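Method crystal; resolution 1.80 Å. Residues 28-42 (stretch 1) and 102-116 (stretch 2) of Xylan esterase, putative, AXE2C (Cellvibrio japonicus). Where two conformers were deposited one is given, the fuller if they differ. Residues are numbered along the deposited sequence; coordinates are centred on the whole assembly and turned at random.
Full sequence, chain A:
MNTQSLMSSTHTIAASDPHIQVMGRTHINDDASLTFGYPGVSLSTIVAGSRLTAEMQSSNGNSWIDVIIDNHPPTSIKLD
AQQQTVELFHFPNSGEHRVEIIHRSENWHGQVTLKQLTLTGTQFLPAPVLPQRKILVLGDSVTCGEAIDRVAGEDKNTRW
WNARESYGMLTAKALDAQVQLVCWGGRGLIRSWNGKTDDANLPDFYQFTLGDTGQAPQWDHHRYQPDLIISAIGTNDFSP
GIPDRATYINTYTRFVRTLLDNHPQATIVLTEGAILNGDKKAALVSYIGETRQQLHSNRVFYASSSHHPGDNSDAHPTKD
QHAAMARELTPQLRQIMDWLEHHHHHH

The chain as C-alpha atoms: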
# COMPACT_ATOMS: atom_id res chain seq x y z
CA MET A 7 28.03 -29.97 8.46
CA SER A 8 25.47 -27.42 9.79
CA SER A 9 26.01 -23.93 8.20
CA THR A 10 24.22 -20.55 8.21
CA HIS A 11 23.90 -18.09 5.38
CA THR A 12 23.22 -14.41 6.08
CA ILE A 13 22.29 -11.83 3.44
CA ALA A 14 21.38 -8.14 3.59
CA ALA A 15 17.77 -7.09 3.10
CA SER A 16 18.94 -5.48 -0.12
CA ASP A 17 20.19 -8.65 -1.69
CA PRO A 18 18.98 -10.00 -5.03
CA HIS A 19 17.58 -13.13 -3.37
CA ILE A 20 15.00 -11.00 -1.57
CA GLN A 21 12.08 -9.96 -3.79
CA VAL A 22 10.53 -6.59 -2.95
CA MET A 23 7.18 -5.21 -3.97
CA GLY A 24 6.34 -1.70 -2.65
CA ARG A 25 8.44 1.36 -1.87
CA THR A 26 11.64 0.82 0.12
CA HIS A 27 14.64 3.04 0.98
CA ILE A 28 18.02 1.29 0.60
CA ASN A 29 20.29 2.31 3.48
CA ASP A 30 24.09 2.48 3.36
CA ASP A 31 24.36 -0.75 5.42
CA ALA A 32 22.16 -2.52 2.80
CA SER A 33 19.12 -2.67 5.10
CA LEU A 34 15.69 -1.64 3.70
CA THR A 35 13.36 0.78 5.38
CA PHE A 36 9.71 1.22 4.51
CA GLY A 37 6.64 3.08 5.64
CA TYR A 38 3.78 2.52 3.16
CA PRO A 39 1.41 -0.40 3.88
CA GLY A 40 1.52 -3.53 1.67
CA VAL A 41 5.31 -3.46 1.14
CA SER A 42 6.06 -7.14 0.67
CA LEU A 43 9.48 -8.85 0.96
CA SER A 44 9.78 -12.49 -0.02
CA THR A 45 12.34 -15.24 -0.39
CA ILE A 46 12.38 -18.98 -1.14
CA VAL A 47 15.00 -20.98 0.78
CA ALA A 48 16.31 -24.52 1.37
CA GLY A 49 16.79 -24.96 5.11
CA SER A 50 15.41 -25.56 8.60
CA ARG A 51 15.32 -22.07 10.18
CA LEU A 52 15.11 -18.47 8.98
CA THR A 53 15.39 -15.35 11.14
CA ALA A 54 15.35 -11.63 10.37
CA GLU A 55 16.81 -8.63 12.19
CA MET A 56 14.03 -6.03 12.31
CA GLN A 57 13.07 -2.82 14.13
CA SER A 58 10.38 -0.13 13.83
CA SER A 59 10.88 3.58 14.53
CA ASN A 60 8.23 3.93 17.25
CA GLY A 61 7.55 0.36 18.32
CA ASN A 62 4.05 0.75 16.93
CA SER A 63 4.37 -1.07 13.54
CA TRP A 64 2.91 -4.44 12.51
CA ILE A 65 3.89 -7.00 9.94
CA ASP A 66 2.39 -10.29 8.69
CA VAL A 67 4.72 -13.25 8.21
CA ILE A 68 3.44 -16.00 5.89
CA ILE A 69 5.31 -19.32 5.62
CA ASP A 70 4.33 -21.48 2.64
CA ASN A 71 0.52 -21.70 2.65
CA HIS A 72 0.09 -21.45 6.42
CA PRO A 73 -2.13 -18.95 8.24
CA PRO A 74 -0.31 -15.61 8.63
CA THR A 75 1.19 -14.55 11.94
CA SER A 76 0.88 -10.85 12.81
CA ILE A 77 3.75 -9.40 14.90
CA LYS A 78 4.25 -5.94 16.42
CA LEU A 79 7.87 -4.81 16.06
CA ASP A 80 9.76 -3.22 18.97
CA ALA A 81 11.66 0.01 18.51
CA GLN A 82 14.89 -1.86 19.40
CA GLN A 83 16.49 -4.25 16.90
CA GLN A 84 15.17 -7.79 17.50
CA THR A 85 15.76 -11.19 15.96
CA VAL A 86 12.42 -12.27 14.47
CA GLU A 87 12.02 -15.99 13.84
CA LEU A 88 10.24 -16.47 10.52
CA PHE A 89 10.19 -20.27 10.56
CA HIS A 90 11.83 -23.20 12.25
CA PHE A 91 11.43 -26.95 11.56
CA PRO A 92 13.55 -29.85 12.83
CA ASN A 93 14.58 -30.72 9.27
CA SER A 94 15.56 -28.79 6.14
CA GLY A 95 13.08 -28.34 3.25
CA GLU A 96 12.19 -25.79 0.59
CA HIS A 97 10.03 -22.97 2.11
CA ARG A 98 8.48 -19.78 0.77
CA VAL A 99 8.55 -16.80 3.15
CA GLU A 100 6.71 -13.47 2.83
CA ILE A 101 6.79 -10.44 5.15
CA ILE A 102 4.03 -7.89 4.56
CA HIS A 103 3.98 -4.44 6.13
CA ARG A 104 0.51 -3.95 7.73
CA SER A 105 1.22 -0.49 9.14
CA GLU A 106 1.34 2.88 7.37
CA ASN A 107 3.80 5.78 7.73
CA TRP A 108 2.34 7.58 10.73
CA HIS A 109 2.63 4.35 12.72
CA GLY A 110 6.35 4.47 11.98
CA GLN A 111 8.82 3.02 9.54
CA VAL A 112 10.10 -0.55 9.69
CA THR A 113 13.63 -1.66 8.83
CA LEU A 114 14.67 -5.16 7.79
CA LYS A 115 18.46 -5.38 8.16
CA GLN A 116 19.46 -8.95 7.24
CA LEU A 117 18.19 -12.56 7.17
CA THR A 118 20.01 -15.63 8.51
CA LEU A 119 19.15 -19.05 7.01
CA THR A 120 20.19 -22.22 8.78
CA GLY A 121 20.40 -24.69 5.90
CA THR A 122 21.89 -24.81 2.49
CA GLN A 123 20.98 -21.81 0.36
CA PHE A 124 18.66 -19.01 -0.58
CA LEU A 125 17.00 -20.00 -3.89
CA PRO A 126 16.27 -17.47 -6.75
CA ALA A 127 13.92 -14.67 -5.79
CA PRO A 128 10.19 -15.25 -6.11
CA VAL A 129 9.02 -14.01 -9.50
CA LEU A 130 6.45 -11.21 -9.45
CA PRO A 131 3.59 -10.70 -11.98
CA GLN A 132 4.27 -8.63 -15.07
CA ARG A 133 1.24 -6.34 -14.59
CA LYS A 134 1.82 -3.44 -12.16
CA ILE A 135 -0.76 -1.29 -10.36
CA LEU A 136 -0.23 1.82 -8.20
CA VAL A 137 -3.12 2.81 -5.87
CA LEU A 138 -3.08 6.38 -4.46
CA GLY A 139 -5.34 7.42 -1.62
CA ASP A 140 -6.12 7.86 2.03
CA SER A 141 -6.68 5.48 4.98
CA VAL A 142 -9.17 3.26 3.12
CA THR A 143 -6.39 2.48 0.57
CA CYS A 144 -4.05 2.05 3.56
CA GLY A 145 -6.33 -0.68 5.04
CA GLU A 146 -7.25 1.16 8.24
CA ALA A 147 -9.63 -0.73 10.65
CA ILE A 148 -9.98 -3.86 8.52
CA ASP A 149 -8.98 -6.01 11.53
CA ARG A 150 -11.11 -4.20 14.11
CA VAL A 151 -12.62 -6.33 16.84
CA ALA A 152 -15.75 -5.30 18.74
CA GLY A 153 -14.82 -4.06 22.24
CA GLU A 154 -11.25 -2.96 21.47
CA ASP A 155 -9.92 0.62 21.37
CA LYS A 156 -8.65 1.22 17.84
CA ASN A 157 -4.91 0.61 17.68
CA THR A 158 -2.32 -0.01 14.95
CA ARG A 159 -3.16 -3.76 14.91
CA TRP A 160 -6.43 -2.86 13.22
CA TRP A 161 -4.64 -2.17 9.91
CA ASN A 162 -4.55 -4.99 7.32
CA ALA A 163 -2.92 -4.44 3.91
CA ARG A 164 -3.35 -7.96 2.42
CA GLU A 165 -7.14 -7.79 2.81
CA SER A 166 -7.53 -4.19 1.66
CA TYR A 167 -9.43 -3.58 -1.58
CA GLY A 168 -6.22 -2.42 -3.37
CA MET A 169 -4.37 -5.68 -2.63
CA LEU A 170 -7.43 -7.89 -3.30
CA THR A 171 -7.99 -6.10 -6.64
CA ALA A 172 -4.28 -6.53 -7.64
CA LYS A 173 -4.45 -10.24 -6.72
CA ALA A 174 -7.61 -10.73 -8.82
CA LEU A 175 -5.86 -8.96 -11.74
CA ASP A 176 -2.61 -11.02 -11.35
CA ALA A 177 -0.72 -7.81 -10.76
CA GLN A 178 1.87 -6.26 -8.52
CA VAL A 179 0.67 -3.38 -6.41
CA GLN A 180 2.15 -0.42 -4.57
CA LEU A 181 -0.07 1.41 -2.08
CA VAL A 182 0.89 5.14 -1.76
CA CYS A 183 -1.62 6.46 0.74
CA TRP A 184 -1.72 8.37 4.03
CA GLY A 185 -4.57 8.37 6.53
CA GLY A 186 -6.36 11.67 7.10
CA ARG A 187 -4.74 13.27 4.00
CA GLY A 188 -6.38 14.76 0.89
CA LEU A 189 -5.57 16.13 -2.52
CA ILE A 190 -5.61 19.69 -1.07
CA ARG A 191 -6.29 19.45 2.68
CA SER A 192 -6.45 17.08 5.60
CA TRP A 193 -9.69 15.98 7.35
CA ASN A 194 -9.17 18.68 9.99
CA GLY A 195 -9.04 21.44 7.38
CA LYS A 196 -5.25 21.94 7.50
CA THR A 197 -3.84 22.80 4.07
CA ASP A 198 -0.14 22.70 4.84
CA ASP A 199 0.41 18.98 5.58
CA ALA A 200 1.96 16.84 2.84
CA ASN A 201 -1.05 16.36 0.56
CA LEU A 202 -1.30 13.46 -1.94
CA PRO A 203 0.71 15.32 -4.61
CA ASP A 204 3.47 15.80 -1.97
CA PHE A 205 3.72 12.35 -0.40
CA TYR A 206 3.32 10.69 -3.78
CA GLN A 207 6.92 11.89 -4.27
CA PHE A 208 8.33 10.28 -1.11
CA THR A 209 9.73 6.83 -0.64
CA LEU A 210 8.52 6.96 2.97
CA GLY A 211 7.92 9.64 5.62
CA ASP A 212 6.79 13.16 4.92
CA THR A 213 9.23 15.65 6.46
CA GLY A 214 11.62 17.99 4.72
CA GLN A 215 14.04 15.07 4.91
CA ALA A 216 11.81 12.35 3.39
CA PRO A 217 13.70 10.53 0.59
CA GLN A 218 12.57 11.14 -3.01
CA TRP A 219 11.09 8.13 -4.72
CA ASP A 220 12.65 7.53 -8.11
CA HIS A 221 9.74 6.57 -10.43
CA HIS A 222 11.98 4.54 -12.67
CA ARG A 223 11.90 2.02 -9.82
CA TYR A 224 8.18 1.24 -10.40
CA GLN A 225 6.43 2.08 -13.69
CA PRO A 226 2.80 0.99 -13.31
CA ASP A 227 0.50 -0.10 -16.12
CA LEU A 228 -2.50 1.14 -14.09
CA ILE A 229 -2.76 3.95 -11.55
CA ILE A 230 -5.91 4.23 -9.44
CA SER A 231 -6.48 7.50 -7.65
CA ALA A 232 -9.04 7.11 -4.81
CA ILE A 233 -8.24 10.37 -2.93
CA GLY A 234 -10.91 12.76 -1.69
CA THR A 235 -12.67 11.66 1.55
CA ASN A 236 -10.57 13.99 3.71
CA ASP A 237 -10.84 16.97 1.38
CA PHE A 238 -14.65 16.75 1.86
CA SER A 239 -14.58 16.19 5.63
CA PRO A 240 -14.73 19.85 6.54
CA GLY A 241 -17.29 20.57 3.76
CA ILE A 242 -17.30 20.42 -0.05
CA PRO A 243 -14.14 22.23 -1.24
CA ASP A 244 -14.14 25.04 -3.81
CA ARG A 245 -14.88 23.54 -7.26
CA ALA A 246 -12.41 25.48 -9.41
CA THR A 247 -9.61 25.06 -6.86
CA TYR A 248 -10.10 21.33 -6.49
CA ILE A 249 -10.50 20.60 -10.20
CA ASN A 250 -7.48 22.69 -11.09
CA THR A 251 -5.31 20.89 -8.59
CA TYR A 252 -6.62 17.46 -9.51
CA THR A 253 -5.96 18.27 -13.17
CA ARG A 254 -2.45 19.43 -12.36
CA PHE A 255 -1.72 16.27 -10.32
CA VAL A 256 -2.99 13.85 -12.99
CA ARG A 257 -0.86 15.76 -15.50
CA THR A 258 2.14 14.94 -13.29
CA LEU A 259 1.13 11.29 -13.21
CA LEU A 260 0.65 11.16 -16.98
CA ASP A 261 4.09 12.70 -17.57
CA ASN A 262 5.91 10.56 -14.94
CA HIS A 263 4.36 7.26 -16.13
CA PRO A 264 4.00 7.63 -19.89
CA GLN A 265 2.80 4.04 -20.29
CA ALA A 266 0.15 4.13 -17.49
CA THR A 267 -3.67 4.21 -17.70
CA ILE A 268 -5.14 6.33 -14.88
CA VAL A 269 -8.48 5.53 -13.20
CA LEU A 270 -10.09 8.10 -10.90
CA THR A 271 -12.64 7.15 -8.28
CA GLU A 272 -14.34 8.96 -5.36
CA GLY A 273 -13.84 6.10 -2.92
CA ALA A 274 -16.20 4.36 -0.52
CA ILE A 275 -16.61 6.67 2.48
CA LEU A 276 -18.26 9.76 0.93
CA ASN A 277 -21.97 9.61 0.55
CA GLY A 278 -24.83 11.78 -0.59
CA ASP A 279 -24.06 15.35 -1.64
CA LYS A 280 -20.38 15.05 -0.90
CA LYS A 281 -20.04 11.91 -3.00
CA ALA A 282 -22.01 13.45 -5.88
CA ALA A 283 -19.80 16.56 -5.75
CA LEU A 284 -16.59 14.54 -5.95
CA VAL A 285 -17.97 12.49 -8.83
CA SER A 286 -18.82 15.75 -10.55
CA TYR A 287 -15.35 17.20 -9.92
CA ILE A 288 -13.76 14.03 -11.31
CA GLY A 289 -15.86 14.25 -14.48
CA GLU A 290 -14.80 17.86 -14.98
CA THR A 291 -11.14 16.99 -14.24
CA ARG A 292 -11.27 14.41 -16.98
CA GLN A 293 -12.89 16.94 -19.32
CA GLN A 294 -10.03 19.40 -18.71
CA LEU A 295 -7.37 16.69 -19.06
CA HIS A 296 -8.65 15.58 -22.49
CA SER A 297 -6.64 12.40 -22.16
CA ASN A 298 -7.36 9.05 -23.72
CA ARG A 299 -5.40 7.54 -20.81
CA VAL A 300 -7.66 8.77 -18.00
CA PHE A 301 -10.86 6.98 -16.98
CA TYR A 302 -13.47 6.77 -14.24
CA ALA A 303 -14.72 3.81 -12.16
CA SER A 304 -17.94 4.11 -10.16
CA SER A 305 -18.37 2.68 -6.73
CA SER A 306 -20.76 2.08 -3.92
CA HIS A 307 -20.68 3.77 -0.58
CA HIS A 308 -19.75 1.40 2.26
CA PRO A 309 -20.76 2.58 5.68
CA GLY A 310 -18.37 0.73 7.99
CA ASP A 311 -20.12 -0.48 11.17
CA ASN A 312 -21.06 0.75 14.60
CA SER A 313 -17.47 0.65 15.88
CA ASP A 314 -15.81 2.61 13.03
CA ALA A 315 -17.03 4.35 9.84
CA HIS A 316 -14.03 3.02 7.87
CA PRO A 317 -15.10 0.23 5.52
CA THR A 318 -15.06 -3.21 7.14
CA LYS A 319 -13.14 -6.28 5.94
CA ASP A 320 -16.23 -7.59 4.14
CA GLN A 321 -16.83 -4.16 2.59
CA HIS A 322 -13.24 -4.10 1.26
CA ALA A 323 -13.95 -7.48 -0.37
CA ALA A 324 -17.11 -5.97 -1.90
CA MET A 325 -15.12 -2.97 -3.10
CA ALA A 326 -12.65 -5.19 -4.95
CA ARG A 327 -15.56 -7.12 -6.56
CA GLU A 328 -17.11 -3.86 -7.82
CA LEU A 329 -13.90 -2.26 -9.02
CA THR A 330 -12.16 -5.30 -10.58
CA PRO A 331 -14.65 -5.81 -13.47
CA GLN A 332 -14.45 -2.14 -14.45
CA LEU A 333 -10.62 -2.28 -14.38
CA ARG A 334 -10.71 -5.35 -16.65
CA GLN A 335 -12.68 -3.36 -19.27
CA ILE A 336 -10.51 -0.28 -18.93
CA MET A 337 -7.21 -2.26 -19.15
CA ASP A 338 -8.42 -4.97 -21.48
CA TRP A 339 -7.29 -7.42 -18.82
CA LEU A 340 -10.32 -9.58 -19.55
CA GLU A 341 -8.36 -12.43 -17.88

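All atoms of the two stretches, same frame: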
# COMPACT_ATOMS: atom_id res chain seq x y z
N ILE A 28 16.86 2.16 0.42
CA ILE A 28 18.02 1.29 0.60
C ILE A 28 19.05 2.07 1.40
O ILE A 28 19.53 3.15 0.94
CB ILE A 28 18.63 0.92 -0.74
CG1 ILE A 28 17.59 0.21 -1.62
CG2 ILE A 28 19.88 -0.01 -0.52
CD1 ILE A 28 18.12 -0.08 -3.04
N ASN A 29 19.32 1.62 2.63
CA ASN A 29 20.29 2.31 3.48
C ASN A 29 21.73 1.96 3.15
O ASN A 29 22.00 1.00 2.45
CB ASN A 29 20.04 2.05 4.96
CG ASN A 29 18.66 2.46 5.38
OD1 ASN A 29 18.29 3.63 5.24
ND2 ASN A 29 17.89 1.52 5.88
N ASP A 30 22.68 2.73 3.70
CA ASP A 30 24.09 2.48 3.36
C ASP A 30 24.58 1.12 3.86
O ASP A 30 25.54 0.55 3.28
CB ASP A 30 24.99 3.55 3.97
CG ASP A 30 24.83 4.92 3.32
OD1 ASP A 30 24.26 5.04 2.21
OD2 ASP A 30 25.31 5.89 3.94
N ASP A 31 23.96 0.60 4.90
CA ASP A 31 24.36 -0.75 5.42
C ASP A 31 23.60 -1.88 4.73
O ASP A 31 23.63 -3.02 5.19
CB ASP A 31 24.13 -0.81 6.90
CG ASP A 31 22.65 -0.73 7.26
OD1 ASP A 31 21.81 -0.48 6.34
OD2 ASP A 31 22.34 -0.92 8.43
N ALA A 32 22.94 -1.54 3.63
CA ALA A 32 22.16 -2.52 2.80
C ALA A 32 20.89 -3.05 3.47
O ALA A 32 20.29 -4.03 2.98
CB ALA A 32 23.07 -3.70 2.30
N SER A 33 20.46 -2.40 4.56
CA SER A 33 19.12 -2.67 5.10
C SER A 33 18.09 -1.94 4.23
O SER A 33 18.45 -1.02 3.46
CB SER A 33 19.03 -2.24 6.58
OG SER A 33 19.22 -0.83 6.68
N LEU A 34 16.81 -2.34 4.36
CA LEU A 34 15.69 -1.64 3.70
C LEU A 34 14.79 -1.07 4.77
O LEU A 34 14.49 -1.72 5.78
CB LEU A 34 14.85 -2.62 2.86
CG LEU A 34 15.62 -3.27 1.72
CD1 LEU A 34 14.56 -4.25 1.07
CD2 LEU A 34 16.11 -2.18 0.79
N THR A 35 14.32 0.14 4.50
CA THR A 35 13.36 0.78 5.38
C THR A 35 12.11 1.14 4.57
O THR A 35 12.23 1.54 3.41
CB THR A 35 13.98 2.05 6.05
OG1 THR A 35 15.14 1.66 6.79
CG2 THR A 35 13.00 2.65 7.04
N PHE A 36 10.96 0.95 5.19
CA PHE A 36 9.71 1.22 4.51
C PHE A 36 8.63 1.70 5.44
O PHE A 36 8.64 1.41 6.66
CB PHE A 36 9.27 -0.04 3.73
CG PHE A 36 9.39 -1.33 4.50
CD1 PHE A 36 8.31 -1.83 5.24
CD2 PHE A 36 10.59 -2.04 4.49
CE1 PHE A 36 8.41 -3.01 5.97
CE2 PHE A 36 10.71 -3.25 5.21
CZ PHE A 36 9.61 -3.72 5.96
N GLY A 37 7.69 2.46 4.86
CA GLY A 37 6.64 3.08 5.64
C GLY A 37 5.24 2.86 5.06
O GLY A 37 4.28 2.88 5.81
N TYR A 38 5.11 2.71 3.74
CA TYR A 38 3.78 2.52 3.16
C TYR A 38 3.25 1.12 3.46
O TYR A 38 4.02 0.20 3.60
CB TYR A 38 3.79 2.76 1.65
CG TYR A 38 3.87 4.22 1.32
CD1 TYR A 38 2.81 5.09 1.61
CD2 TYR A 38 5.03 4.76 0.76
CE1 TYR A 38 2.90 6.45 1.32
CE2 TYR A 38 5.12 6.14 0.45
CZ TYR A 38 4.05 6.96 0.76
OH TYR A 38 4.09 8.32 0.44
N PRO A 39 1.92 0.96 3.58
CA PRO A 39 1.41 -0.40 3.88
C PRO A 39 1.49 -1.27 2.62
O PRO A 39 1.61 -0.73 1.51
CB PRO A 39 -0.08 -0.15 4.22
CG PRO A 39 -0.41 1.10 3.42
CD PRO A 39 0.85 1.97 3.47
N GLY A 40 1.53 -2.59 2.80
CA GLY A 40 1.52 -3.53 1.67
C GLY A 40 2.90 -3.87 1.09
O GLY A 40 3.00 -4.72 0.18
N VAL A 41 3.94 -3.16 1.56
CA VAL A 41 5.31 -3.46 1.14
C VAL A 41 5.55 -4.93 1.51
O VAL A 41 5.33 -5.34 2.67
CB VAL A 41 6.33 -2.56 1.80
CG1 VAL A 41 7.78 -3.05 1.47
CG2 VAL A 41 6.09 -1.08 1.34
N SER A 42 5.98 -5.71 0.52
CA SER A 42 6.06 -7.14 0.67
C SER A 42 7.47 -7.62 0.28
O SER A 42 7.92 -7.35 -0.86
CB SER A 42 5.00 -7.77 -0.25
OG SER A 42 3.67 -7.43 0.16
N ILE A 102 4.86 -8.95 5.12
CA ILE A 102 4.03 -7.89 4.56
C ILE A 102 3.87 -6.80 5.59
O ILE A 102 3.46 -7.08 6.73
CB ILE A 102 2.59 -8.38 4.09
CG1 ILE A 102 2.67 -9.49 3.04
CG2 ILE A 102 1.85 -7.25 3.41
CD1 ILE A 102 2.49 -10.87 3.67
N HIS A 103 4.18 -5.54 5.20
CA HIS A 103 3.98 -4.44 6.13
C HIS A 103 2.46 -4.17 6.27
O HIS A 103 1.78 -3.85 5.27
CB HIS A 103 4.70 -3.17 5.60
CG HIS A 103 4.80 -2.04 6.58
ND1 HIS A 103 4.74 -0.71 6.20
CD2 HIS A 103 4.92 -2.02 7.94
CE1 HIS A 103 4.86 0.07 7.27
NE2 HIS A 103 4.97 -0.70 8.33
N ARG A 104 1.93 -4.26 7.49
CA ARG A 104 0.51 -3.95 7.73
C ARG A 104 0.32 -2.49 8.04
O ARG A 104 -0.75 -1.94 7.75
CB ARG A 104 -0.06 -4.74 8.92
CG ARG A 104 -0.04 -6.28 8.70
CD ARG A 104 -0.10 -7.01 10.08
NE ARG A 104 -1.29 -6.68 10.86
CZ ARG A 104 -2.46 -7.31 10.74
NH1 ARG A 104 -2.66 -8.28 9.83
NH2 ARG A 104 -3.49 -6.94 11.54
N SER A 105 1.30 -1.89 8.69
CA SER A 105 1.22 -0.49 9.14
C SER A 105 1.36 0.53 8.03
O SER A 105 1.76 0.19 6.92
CB SER A 105 2.24 -0.25 10.26
OG SER A 105 1.70 -0.84 11.44
N GLU A 106 1.03 1.79 8.31
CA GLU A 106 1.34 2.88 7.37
C GLU A 106 2.30 3.88 8.02
O GLU A 106 2.64 3.75 9.18
CB GLU A 106 0.07 3.62 6.91
CG GLU A 106 -0.72 4.24 8.07
CD GLU A 106 -1.91 5.07 7.57
OE1 GLU A 106 -1.66 6.21 7.15
OE2 GLU A 106 -3.08 4.57 7.60
N ASN A 107 2.73 4.87 7.27
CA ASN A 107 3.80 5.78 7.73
C ASN A 107 3.64 6.43 9.09
O ASN A 107 4.63 6.52 9.84
CB ASN A 107 4.00 6.87 6.69
CG ASN A 107 4.89 6.41 5.52
OD1 ASN A 107 6.09 6.35 5.68
ND2 ASN A 107 4.29 6.15 4.33
N TRP A 108 2.44 6.91 9.45
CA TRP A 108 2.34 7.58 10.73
C TRP A 108 2.55 6.62 11.89
O TRP A 108 2.92 7.06 12.99
CB TRP A 108 1.06 8.44 10.88
CG TRP A 108 -0.27 7.71 11.06
CD1 TRP A 108 -1.23 7.55 10.09
CD2 TRP A 108 -0.80 7.14 12.24
NE1 TRP A 108 -2.32 6.88 10.61
CE2 TRP A 108 -2.09 6.63 11.93
CE3 TRP A 108 -0.34 7.02 13.56
CZ2 TRP A 108 -2.90 5.99 12.87
CZ3 TRP A 108 -1.16 6.37 14.51
CH2 TRP A 108 -2.42 5.84 14.14
N HIS A 109 2.33 5.32 11.67
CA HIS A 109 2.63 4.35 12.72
C HIS A 109 4.13 4.31 12.97
O HIS A 109 4.57 4.13 14.09
CB HIS A 109 2.23 2.93 12.30
CG HIS A 109 0.77 2.77 12.01
ND1 HIS A 109 0.22 1.53 11.73
CD2 HIS A 109 -0.26 3.66 11.97
CE1 HIS A 109 -1.08 1.67 11.52
NE2 HIS A 109 -1.40 2.95 11.67
N GLY A 110 4.90 4.48 11.91
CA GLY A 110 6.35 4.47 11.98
C GLY A 110 6.90 3.90 10.68
O GLY A 110 6.16 3.64 9.71
N GLN A 111 8.21 3.71 10.67
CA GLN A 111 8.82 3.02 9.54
C GLN A 111 9.50 1.78 10.08
O GLN A 111 9.97 1.75 11.24
CB GLN A 111 9.84 3.92 8.81
CG GLN A 111 9.18 4.93 7.89
CD GLN A 111 8.68 6.10 8.65
OE1 GLN A 111 9.32 6.50 9.64
NE2 GLN A 111 7.54 6.69 8.21
N VAL A 112 9.51 0.73 9.27
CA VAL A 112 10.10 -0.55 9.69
C VAL A 112 11.37 -0.76 8.91
O VAL A 112 11.43 -0.41 7.74
CB VAL A 112 9.13 -1.69 9.36
CG1 VAL A 112 9.84 -3.10 9.47
CG2 VAL A 112 7.88 -1.62 10.26
N THR A 113 12.39 -1.37 9.54
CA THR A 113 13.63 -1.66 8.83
C THR A 113 13.88 -3.17 8.94
O THR A 113 13.76 -3.75 10.02
CB THR A 113 14.80 -0.90 9.50
OG1 THR A 113 14.58 0.51 9.34
CG2 THR A 113 16.20 -1.35 8.90
N LEU A 114 14.20 -3.79 7.80
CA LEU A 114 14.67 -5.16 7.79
C LEU A 114 16.14 -5.02 7.51
O LEU A 114 16.51 -4.41 6.49
CB LEU A 114 14.00 -5.94 6.66
CG LEU A 114 14.67 -7.30 6.42
CD1 LEU A 114 14.56 -8.16 7.66
CD2 LEU A 114 14.01 -7.98 5.18
N LYS A 115 17.00 -5.55 8.38
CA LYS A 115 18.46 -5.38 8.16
C LYS A 115 19.11 -6.55 7.41
O LYS A 115 19.89 -6.35 6.47
CB LYS A 115 19.19 -5.20 9.50
CG LYS A 115 18.70 -3.97 10.22
CD LYS A 115 19.60 -3.63 11.43
CE LYS A 115 19.19 -2.27 12.03
NZ LYS A 115 20.01 -1.95 13.25
N GLN A 116 18.78 -7.76 7.85
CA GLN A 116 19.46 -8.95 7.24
C GLN A 116 18.68 -10.19 7.65
O GLN A 116 17.85 -10.12 8.57
CB GLN A 116 20.96 -9.02 7.65
CG GLN A 116 21.20 -8.82 9.08
CD GLN A 116 22.72 -8.71 9.51
OE1 GLN A 116 22.99 -8.76 10.70
NE2 GLN A 116 23.65 -8.55 8.58
O HOH W 1 22.20 -4.91 6.62

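Residues 28-42 and 102-116 pair in two places, along an antiparallel ladder and at a short second pairing around His103, burying 893 Å² between them. In the ladder, strand 34-36 runs against strand 112-116, their directions 165° apart. Leu34 N donates to Leu114 O (3.0 Å) and Leu114 N returns a bond to Leu34 O (2.9 Å); two residues on, Phe36 N to Val112 O (2.9 Å) and Val112 N to Phe36 O (2.8 Å) repeat the pattern. Between these closed pairs lies the non-hydrogen-bonded pair Thr35 and Thr113, whose CA atoms approach to 4.2 Å. That closeness lets their side chains, both m and on the same face of the sheet, share a hydrogen bond between Thr35 OG1 and Thr113 OG1 (2.9 Å).

The second pairing centres on His103. Its backbone takes part twice, His103 N donating to Val41 O and Gly40 N to His103 O, each at 2.8 Å and nearly straight. The side chain, with chi1 t, sends His103 ND1 to Tyr38 O (2.8 Å), so the ring edge meets the carbonyl of Tyr38, the first residue of the type II turn from Tyr38 to Val41, whose Gly40 and Val41 take the backbone bonds. Gly40 occupies this turn with a phi of 88°, a value that favours glycine. Beyond it, Ser42 and Ile102 pair without backbone bonds, and Ser42 OG turns back to Gly40 O (2.8 Å).

Gly37 lies where the chain passes Asn107 and Gln111. A CB there would point toward stretch 2 and fall 2.0 Å from Asn107 OD1, a clash, so the absence of a side chain permits the close approach. Gln111 NE2 holds that same Asn107 OD1 at 2.9 Å, while Asn107 ND2 lies over one face of the Tyr38 ring, 3.3 Å from Tyr38 CD1.

On the sheet face opposite the threonines, Phe36 has 92 Å² of its surface covered by stretch 2. Its ring, at chi1 p, sets Phe36 CZ 3.6 Å from Val112 CG1 and presents an edge to the face of the His103 ring, with planes at 77°. Leu34 and Leu114 lie on this same buried face, an apolar setting that suits their side chains.

At the outer end, the type I turn from Asn29 to Ala32 leads into the strand. Asn29 ND2 bonds both Thr35 OG1 (2.9 Å) and Ser33 OG (2.8 Å), tying the turn to the threonine pair. Ser33 CB packs 3.6 Å from Lys115 CA, and one water bridges the stretches by donating to Asp31 O (2.8 Å) and Lys115 O (2.7 Å).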